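Local atomic coordinates of IPT/TIG domain-containing protein (Bacteroides thetaiotaomicron, PDB entry 3TC9), a protein that is of unknown function but probably serves as an auxiliary nutrient-binding protein, joining an immunoglobulin-like IPT/TIG domain to a six-bladed beta-propeller. Residues Y241-F251 with P262-F273; G134-L142 with I415-I423. All blocks are in the same frame, centred on the assembly; numbering follows the deposited sequence.

Contact 1 (Y241-F251 with P262-F273); sequences YFNSWNAGQVF and PLFTIQDSGWEF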
# COMPACT_ATOMS: atom_id res chain seq x y z
N TYR B 241 5.34 29.63 -6.64
CA TYR B 241 4.32 30.39 -5.93
C TYR B 241 4.90 30.81 -4.59
O TYR B 241 5.56 30.00 -3.92
CB TYR B 241 3.04 29.57 -5.74
CG TYR B 241 2.36 29.27 -7.06
CD1 TYR B 241 1.47 30.19 -7.63
CD2 TYR B 241 2.63 28.10 -7.77
CE1 TYR B 241 0.87 29.94 -8.87
CE2 TYR B 241 2.03 27.84 -9.00
CZ TYR B 241 1.16 28.78 -9.55
OH TYR B 241 0.60 28.56 -10.78
N PHE B 242 4.71 32.06 -4.21
CA PHE B 242 5.23 32.55 -2.92
C PHE B 242 4.33 33.67 -2.45
O PHE B 242 3.43 34.08 -3.19
CB PHE B 242 6.71 32.97 -3.03
CG PHE B 242 7.00 34.05 -4.03
CD1 PHE B 242 7.29 33.73 -5.36
CD2 PHE B 242 7.05 35.39 -3.64
CE1 PHE B 242 7.57 34.74 -6.29
CE2 PHE B 242 7.33 36.39 -4.57
CZ PHE B 242 7.60 36.06 -5.89
N ASN B 243 4.54 34.16 -1.23
CA ASN B 243 3.67 35.21 -0.71
C ASN B 243 4.45 36.41 -0.19
O ASN B 243 5.68 36.49 -0.30
CB ASN B 243 2.77 34.62 0.44
CG ASN B 243 3.42 34.59 1.82
OD1 ASN B 243 4.61 34.33 1.95
ND2 ASN B 243 2.68 34.95 2.88
N SER B 244 3.67 37.34 0.38
CA SER B 244 4.05 38.53 1.12
C SER B 244 3.04 38.64 2.25
O SER B 244 1.83 38.56 2.00
CB SER B 244 4.07 39.75 0.21
OG SER B 244 4.44 40.89 0.97
N TRP B 245 3.53 38.69 3.50
CA TRP B 245 2.71 38.75 4.71
C TRP B 245 1.85 40.04 4.80
O TRP B 245 0.71 39.99 5.26
CB TRP B 245 3.63 38.59 5.93
CG TRP B 245 3.08 39.00 7.26
CD1 TRP B 245 2.55 38.18 8.22
CD2 TRP B 245 3.21 40.29 7.87
NE1 TRP B 245 2.25 38.91 9.35
CE2 TRP B 245 2.65 40.20 9.17
CE3 TRP B 245 3.74 41.53 7.44
CZ2 TRP B 245 2.57 41.31 10.02
CZ3 TRP B 245 3.68 42.62 8.30
CH2 TRP B 245 3.09 42.51 9.57
N ASN B 246 2.40 41.18 4.37
CA ASN B 246 1.80 42.52 4.41
C ASN B 246 0.30 42.55 4.00
O ASN B 246 -0.53 43.01 4.79
CB ASN B 246 2.62 43.47 3.55
CG ASN B 246 4.00 43.73 4.12
OD1 ASN B 246 4.88 42.85 4.19
ND2 ASN B 246 4.22 44.95 4.57
N ALA B 247 -0.05 42.09 2.79
CA ALA B 247 -1.45 42.05 2.34
C ALA B 247 -1.94 40.61 2.19
O ALA B 247 -3.11 40.39 1.86
CB ALA B 247 -1.60 42.80 1.01
N GLY B 248 -1.05 39.65 2.44
CA GLY B 248 -1.32 38.22 2.28
C GLY B 248 -1.49 37.89 0.82
O GLY B 248 -2.41 37.16 0.43
N GLN B 249 -0.59 38.45 -0.01
CA GLN B 249 -0.61 38.30 -1.46
C GLN B 249 0.19 37.09 -1.94
O GLN B 249 1.34 36.90 -1.54
CB GLN B 249 -0.07 39.56 -2.14
CG GLN B 249 -0.12 39.51 -3.66
CD GLN B 249 -1.09 40.47 -4.26
OE1 GLN B 249 -1.93 40.09 -5.08
NE2 GLN B 249 -0.97 41.74 -3.89
N VAL B 250 -0.41 36.33 -2.87
CA VAL B 250 0.22 35.22 -3.57
C VAL B 250 0.83 35.78 -4.87
O VAL B 250 0.18 36.58 -5.57
CB VAL B 250 -0.79 34.08 -3.83
CG1 VAL B 250 -0.12 32.88 -4.54
CG2 VAL B 250 -1.48 33.65 -2.53
N PHE B 251 2.07 35.37 -5.19
CA PHE B 251 2.79 35.74 -6.40
C PHE B 251 3.16 34.50 -7.19
O PHE B 251 3.41 33.46 -6.60
CB PHE B 251 4.06 36.54 -6.07
CG PHE B 251 3.78 37.87 -5.43
CD1 PHE B 251 3.48 38.99 -6.21
CD2 PHE B 251 3.83 38.02 -4.04
CE1 PHE B 251 3.22 40.22 -5.62
CE2 PHE B 251 3.57 39.26 -3.45
CZ PHE B 251 3.29 40.36 -4.25
N PRO B 262 1.38 39.02 -9.74
CA PRO B 262 0.59 38.95 -8.49
C PRO B 262 -0.71 38.20 -8.80
O PRO B 262 -1.33 38.44 -9.85
CB PRO B 262 0.37 40.42 -8.11
CG PRO B 262 1.06 41.24 -9.18
CD PRO B 262 1.28 40.35 -10.36
N LEU B 263 -1.11 37.23 -7.95
CA LEU B 263 -2.29 36.42 -8.27
C LEU B 263 -3.56 36.85 -7.54
O LEU B 263 -4.51 37.30 -8.18
CB LEU B 263 -2.00 34.94 -8.00
CG LEU B 263 -1.82 34.03 -9.23
CD1 LEU B 263 -1.02 34.71 -10.34
CD2 LEU B 263 -1.17 32.73 -8.83
N PHE B 264 -3.60 36.65 -6.23
CA PHE B 264 -4.76 36.97 -5.39
C PHE B 264 -4.31 37.18 -3.96
O PHE B 264 -3.26 36.69 -3.55
CB PHE B 264 -5.83 35.84 -5.45
CG PHE B 264 -5.31 34.41 -5.35
CD1 PHE B 264 -4.95 33.86 -4.13
CD2 PHE B 264 -5.20 33.62 -6.49
CE1 PHE B 264 -4.46 32.55 -4.05
CE2 PHE B 264 -4.71 32.31 -6.41
CZ PHE B 264 -4.35 31.79 -5.19
N THR B 265 -5.15 37.90 -3.21
CA THR B 265 -5.01 38.18 -1.78
C THR B 265 -5.87 37.10 -1.07
O THR B 265 -6.92 36.72 -1.60
CB THR B 265 -5.44 39.66 -1.57
OG1 THR B 265 -4.29 40.48 -1.43
CG2 THR B 265 -6.41 39.87 -0.40
N ILE B 266 -5.43 36.60 0.11
CA ILE B 266 -6.20 35.58 0.83
C ILE B 266 -7.39 36.23 1.56
O ILE B 266 -8.53 35.81 1.35
CB ILE B 266 -5.34 34.71 1.81
CG1 ILE B 266 -4.17 33.97 1.09
CG2 ILE B 266 -6.21 33.73 2.64
CD1 ILE B 266 -4.49 33.14 -0.17
N GLN B 267 -7.12 37.22 2.44
CA GLN B 267 -8.14 37.89 3.25
C GLN B 267 -7.65 39.29 3.67
O GLN B 267 -7.71 40.23 2.87
CB GLN B 267 -8.50 37.01 4.48
CG GLN B 267 -9.71 37.47 5.30
CD GLN B 267 -10.26 36.41 6.23
OE1 GLN B 267 -10.32 35.21 5.92
NE2 GLN B 267 -10.74 36.83 7.39
N ASP B 268 -7.10 39.42 4.88
CA ASP B 268 -6.67 40.69 5.44
C ASP B 268 -5.13 40.83 5.55
O ASP B 268 -4.38 39.95 5.11
CB ASP B 268 -7.33 40.89 6.81
CG ASP B 268 -8.84 40.69 6.82
OD1 ASP B 268 -9.52 41.19 5.90
OD2 ASP B 268 -9.34 40.05 7.77
N SER B 269 -4.68 41.98 6.08
CA SER B 269 -3.28 42.34 6.30
C SER B 269 -2.65 41.44 7.37
O SER B 269 -3.35 40.98 8.27
CB SER B 269 -3.16 43.81 6.71
OG SER B 269 -4.29 44.33 7.39
N GLY B 270 -1.34 41.19 7.24
CA GLY B 270 -0.58 40.37 8.17
C GLY B 270 -0.99 38.91 8.15
O GLY B 270 -1.37 38.36 9.18
N TRP B 271 -0.96 38.30 6.96
CA TRP B 271 -1.33 36.91 6.71
C TRP B 271 -0.07 36.08 6.43
O TRP B 271 0.53 36.18 5.36
CB TRP B 271 -2.34 36.81 5.55
CG TRP B 271 -3.66 36.20 5.90
CD1 TRP B 271 -4.22 35.09 5.33
CD2 TRP B 271 -4.63 36.69 6.84
NE1 TRP B 271 -5.47 34.86 5.86
CE2 TRP B 271 -5.74 35.82 6.79
CE3 TRP B 271 -4.66 37.78 7.73
CZ2 TRP B 271 -6.88 36.01 7.59
CZ3 TRP B 271 -5.79 37.97 8.52
CH2 TRP B 271 -6.88 37.10 8.45
N GLU B 272 0.37 35.33 7.45
CA GLU B 272 1.55 34.48 7.40
C GLU B 272 1.13 33.11 6.93
O GLU B 272 0.40 32.42 7.64
CB GLU B 272 2.22 34.41 8.79
CG GLU B 272 3.46 33.52 8.84
CD GLU B 272 4.10 33.32 10.20
OE1 GLU B 272 3.47 33.68 11.23
OE2 GLU B 272 5.23 32.79 10.25
N PHE B 273 1.55 32.72 5.70
CA PHE B 273 1.15 31.41 5.19
C PHE B 273 2.15 30.77 4.22
O PHE B 273 2.96 31.46 3.60
CB PHE B 273 -0.24 31.48 4.50
CG PHE B 273 -0.36 32.37 3.29
CD1 PHE B 273 -0.12 31.87 2.00
CD2 PHE B 273 -0.75 33.71 3.41
CE1 PHE B 273 -0.24 32.70 0.87
CE2 PHE B 273 -0.86 34.54 2.28
CZ PHE B 273 -0.62 34.02 1.02
O HOH W 1 -5.21 42.16 2.22
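Val250 meets the segment 262-273 with both backbone and side chain. Val250 N donates to Phe264 O (3.0 Å) and Val250 O accepts from Leu263 N (2.8 Å), both nearly straight, joining the last two strands of a propeller blade. With CG1 anti to the backbone N (chi1 -179°), Val250 CG2 is the methyl that reaches Phe264 CE1 at 3.5 Å, and it also meets the edge of the Phe273 ring, 3.7 Å from CZ. Asn243 ND2, hydrogen-bonded to Asn229, lies over one face of the Phe273 ring, the amide tilted 61° to it, while Asn243 CB lies 3.5 Å from Phe273 CZ. A leucine in place of Phe273 would probably open a gap beside Val250 CG2 and take away the ring face under Asn243 ND2. Gly270 CA sits over the five-membered ring of Trp245, 3.5 Å from its centroid, a CH-pi contact, and Trp245 O takes the N-H of Trp271 in its carbonyl plane (2.9 Å). The segment 262-273 passes from the outermost strand of this blade to the innermost of the next: Phe273 packs on Ile286 of that next blade, and Phe264, still on strand 260-265, reaches across to Leu306 and Pro309 of strand 305-312.

Contact 2 (G134-L142 with I415-I423); sequences GGFGGAVWL and IGDRENRRI. With PO4 (phosphate ion), chain Q; EDO (1,2-ethanediol), chain U.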
# COMPACT_ATOMS: atom_id res chain seq x y z
N GLY B 134 25.41 16.29 17.76
CA GLY B 134 24.89 17.28 18.70
C GLY B 134 23.38 17.36 18.66
O GLY B 134 22.70 16.33 18.63
N GLY B 135 22.85 18.58 18.66
CA GLY B 135 21.43 18.88 18.60
C GLY B 135 21.15 19.81 17.45
O GLY B 135 22.07 20.47 16.94
N PHE B 136 19.91 19.85 16.99
CA PHE B 136 19.49 20.70 15.87
C PHE B 136 18.95 22.00 16.43
O PHE B 136 18.11 21.97 17.31
CB PHE B 136 18.41 19.97 15.02
CG PHE B 136 18.91 18.73 14.32
CD1 PHE B 136 19.00 17.52 15.00
CD2 PHE B 136 19.36 18.79 13.00
CE1 PHE B 136 19.50 16.38 14.36
CE2 PHE B 136 19.87 17.66 12.36
CZ PHE B 136 19.91 16.45 13.04
N GLY B 137 19.47 23.13 15.95
CA GLY B 137 19.00 24.44 16.39
C GLY B 137 17.56 24.65 15.95
O GLY B 137 16.76 25.24 16.69
N GLY B 138 17.26 24.15 14.75
CA GLY B 138 15.95 24.23 14.12
C GLY B 138 15.85 23.34 12.89
O GLY B 138 16.84 23.13 12.19
N ALA B 139 14.66 22.77 12.67
CA ALA B 139 14.30 21.95 11.51
C ALA B 139 12.85 22.25 11.21
O ALA B 139 11.95 21.48 11.56
CB ALA B 139 14.54 20.47 11.78
N VAL B 140 12.62 23.46 10.65
CA VAL B 140 11.27 24.02 10.39
C VAL B 140 10.67 23.50 9.09
O VAL B 140 9.45 23.57 8.90
CB VAL B 140 11.26 25.57 10.44
CG1 VAL B 140 11.84 26.09 11.75
CG2 VAL B 140 11.97 26.22 9.23
N TRP B 141 11.51 22.98 8.19
CA TRP B 141 11.05 22.47 6.91
C TRP B 141 11.96 21.35 6.50
O TRP B 141 13.17 21.51 6.55
CB TRP B 141 11.02 23.60 5.85
CG TRP B 141 10.07 23.35 4.73
CD1 TRP B 141 10.33 22.74 3.54
CD2 TRP B 141 8.67 23.68 4.71
NE1 TRP B 141 9.19 22.69 2.76
CE2 TRP B 141 8.16 23.29 3.45
CE3 TRP B 141 7.81 24.36 5.60
CZ2 TRP B 141 6.83 23.49 3.08
CZ3 TRP B 141 6.49 24.57 5.24
CH2 TRP B 141 6.01 24.14 3.99
N LEU B 142 11.37 20.19 6.21
CA LEU B 142 12.12 18.99 5.83
C LEU B 142 11.78 18.64 4.39
O LEU B 142 10.60 18.68 4.01
CB LEU B 142 11.79 17.82 6.79
CG LEU B 142 12.36 17.94 8.20
CD1 LEU B 142 11.63 17.03 9.18
CD2 LEU B 142 13.81 17.53 8.22
N ILE B 415 10.19 14.23 12.04
CA ILE B 415 9.63 15.48 12.57
C ILE B 415 10.72 16.35 13.16
O ILE B 415 11.55 15.85 13.93
CB ILE B 415 8.51 15.18 13.62
CG1 ILE B 415 7.36 14.35 12.99
CG2 ILE B 415 7.94 16.43 14.31
CD1 ILE B 415 7.04 13.21 13.78
N GLY B 416 10.67 17.65 12.84
CA GLY B 416 11.54 18.68 13.41
C GLY B 416 10.91 19.19 14.70
O GLY B 416 10.03 20.05 14.67
N ASP B 417 11.32 18.61 15.82
CA ASP B 417 10.80 18.92 17.17
C ASP B 417 11.65 20.02 17.77
O ASP B 417 12.66 19.72 18.42
CB ASP B 417 10.83 17.64 18.03
CG ASP B 417 9.98 17.68 19.28
OD1 ASP B 417 9.20 18.65 19.44
OD2 ASP B 417 10.09 16.72 20.09
N ARG B 418 11.26 21.29 17.54
CA ARG B 418 12.03 22.49 17.84
C ARG B 418 12.70 22.52 19.22
O ARG B 418 13.92 22.49 19.25
CB ARG B 418 11.23 23.79 17.60
CG ARG B 418 12.04 25.09 17.71
CD ARG B 418 13.18 25.14 16.72
NE ARG B 418 13.88 26.43 16.67
CZ ARG B 418 13.61 27.40 15.80
NH1 ARG B 418 12.60 27.27 14.94
NH2 ARG B 418 14.33 28.51 15.79
N GLU B 419 11.94 22.60 20.33
CA GLU B 419 12.53 22.77 21.67
C GLU B 419 13.27 21.55 22.17
O GLU B 419 14.06 21.67 23.12
CB GLU B 419 11.48 23.22 22.72
CG GLU B 419 10.57 24.38 22.30
CD GLU B 419 11.14 25.61 21.61
OE1 GLU B 419 12.32 25.95 21.86
OE2 GLU B 419 10.38 26.27 20.87
N ASN B 420 13.03 20.38 21.56
CA ASN B 420 13.72 19.17 21.97
C ASN B 420 15.05 19.01 21.19
O ASN B 420 15.84 18.14 21.54
CB ASN B 420 12.80 17.97 21.84
CG ASN B 420 11.73 18.04 22.89
OD1 ASN B 420 11.95 18.53 24.00
ND2 ASN B 420 10.54 17.63 22.54
N ARG B 421 15.29 19.87 20.17
CA ARG B 421 16.52 19.94 19.36
C ARG B 421 16.84 18.59 18.70
O ARG B 421 18.00 18.24 18.47
CB ARG B 421 17.74 20.41 20.20
CG ARG B 421 17.48 21.60 21.12
CD ARG B 421 17.25 22.84 20.33
NE ARG B 421 16.89 23.96 21.18
CZ ARG B 421 16.46 25.13 20.73
NH1 ARG B 421 16.36 25.35 19.43
NH2 ARG B 421 16.12 26.08 21.58
N ARG B 422 15.78 17.86 18.37
CA ARG B 422 15.87 16.53 17.79
C ARG B 422 14.99 16.34 16.58
O ARG B 422 13.99 17.04 16.42
CB ARG B 422 15.45 15.48 18.86
CG ARG B 422 16.46 15.28 20.01
CD ARG B 422 15.72 14.75 21.21
NE ARG B 422 16.57 14.37 22.35
CZ ARG B 422 16.68 15.07 23.48
NH1 ARG B 422 16.06 16.24 23.60
NH2 ARG B 422 17.41 14.62 24.49
N ILE B 423 15.34 15.34 15.77
CA ILE B 423 14.55 14.82 14.66
C ILE B 423 13.85 13.60 15.25
O ILE B 423 14.51 12.65 15.70
CB ILE B 423 15.36 14.53 13.35
CG1 ILE B 423 16.17 15.77 12.88
CG2 ILE B 423 14.45 13.98 12.24
CD1 ILE B 423 15.37 17.02 12.49
P PO4 Q . 15.92 29.14 19.29
O1 PO4 Q . 15.12 28.42 20.43
O2 PO4 Q . 15.09 30.39 18.78
O3 PO4 Q . 16.20 28.16 18.11
O4 PO4 Q . 17.34 29.64 19.76
C1 EDO U . 8.03 27.44 8.74
O1 EDO U . 8.45 27.53 7.39
C2 EDO U . 7.08 26.25 8.82
O2 EDO U . 7.60 25.27 9.71
O HOH W 2 15.42 21.97 16.58
O HOH W 3 12.15 22.62 14.47
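Phe136 N donates an almost linear bond (173°) to Arg421 O at 2.9 Å, arriving from above the carbonyl plane. A water donates to both Phe136 O and Arg418 O, so solvent bridges the two backbones here. Ala139 N donates to a second water, and Val140 O accepts from ethanediol O2 at 2.6 Å. Gly137 O accepts a weak, bent bond from Arg421 NH1. Arg421 NH1 also donates to phosphate O3 at 3.1 Å, and Arg421 NH2 to phosphate O1 at 2.8 Å, nearly straight (172°). A bend at chi2 (59°) turns the Arg418 guanidinium to the same anion, where Arg418 NE (3.2 Å) and Arg418 NH2 (3.0 Å) both donate to O3. Three N-H groups of the two arginines therefore converge on a single phosphate oxygen, and His159 and Gln158 complete the site, although phosphate and diol alike probably come from the crystallisation liquor. Arg418 NH1 forms salt bridges with Glu402 and Glu157, which likely offset part of its charge. Beside these polar groups, Ile423 CG1 lies over one face of the Phe136 ring and Ile423 CD1 touches Ala139 CB at 3.6 Å. Strands 412-417 and 422-428 share a blade with strand 107-113, the ring being closed by strands from the two ends of the propeller part of the chain, and the segment 134-142 runs past them into strand 141-145, the inner strand of the adjoining blade.

Overall arrangement
Contact 1 pairs the outer strands within one propeller blade and follows the chain into the next, whereas contact 2 lies between the blade that closes the ring and its neighbour. Contact 2 joins segments 273 residues apart, and its loop encloses contact 1. Their centres lie 27 Å apart and their nearest atoms about 8 Å, without touching. An indirect link nevertheless spans the gap: His274, directly after Phe273 of contact 1, meets Trp141 of contact 2 edge-to-face. Arg182, the salt-bridge partner of Glu272, also holds by its carbonyl the ethanediol bound to Val140, but that diol is probably a crystallisation additive. The phosphate belongs to contact 2; no active site is established.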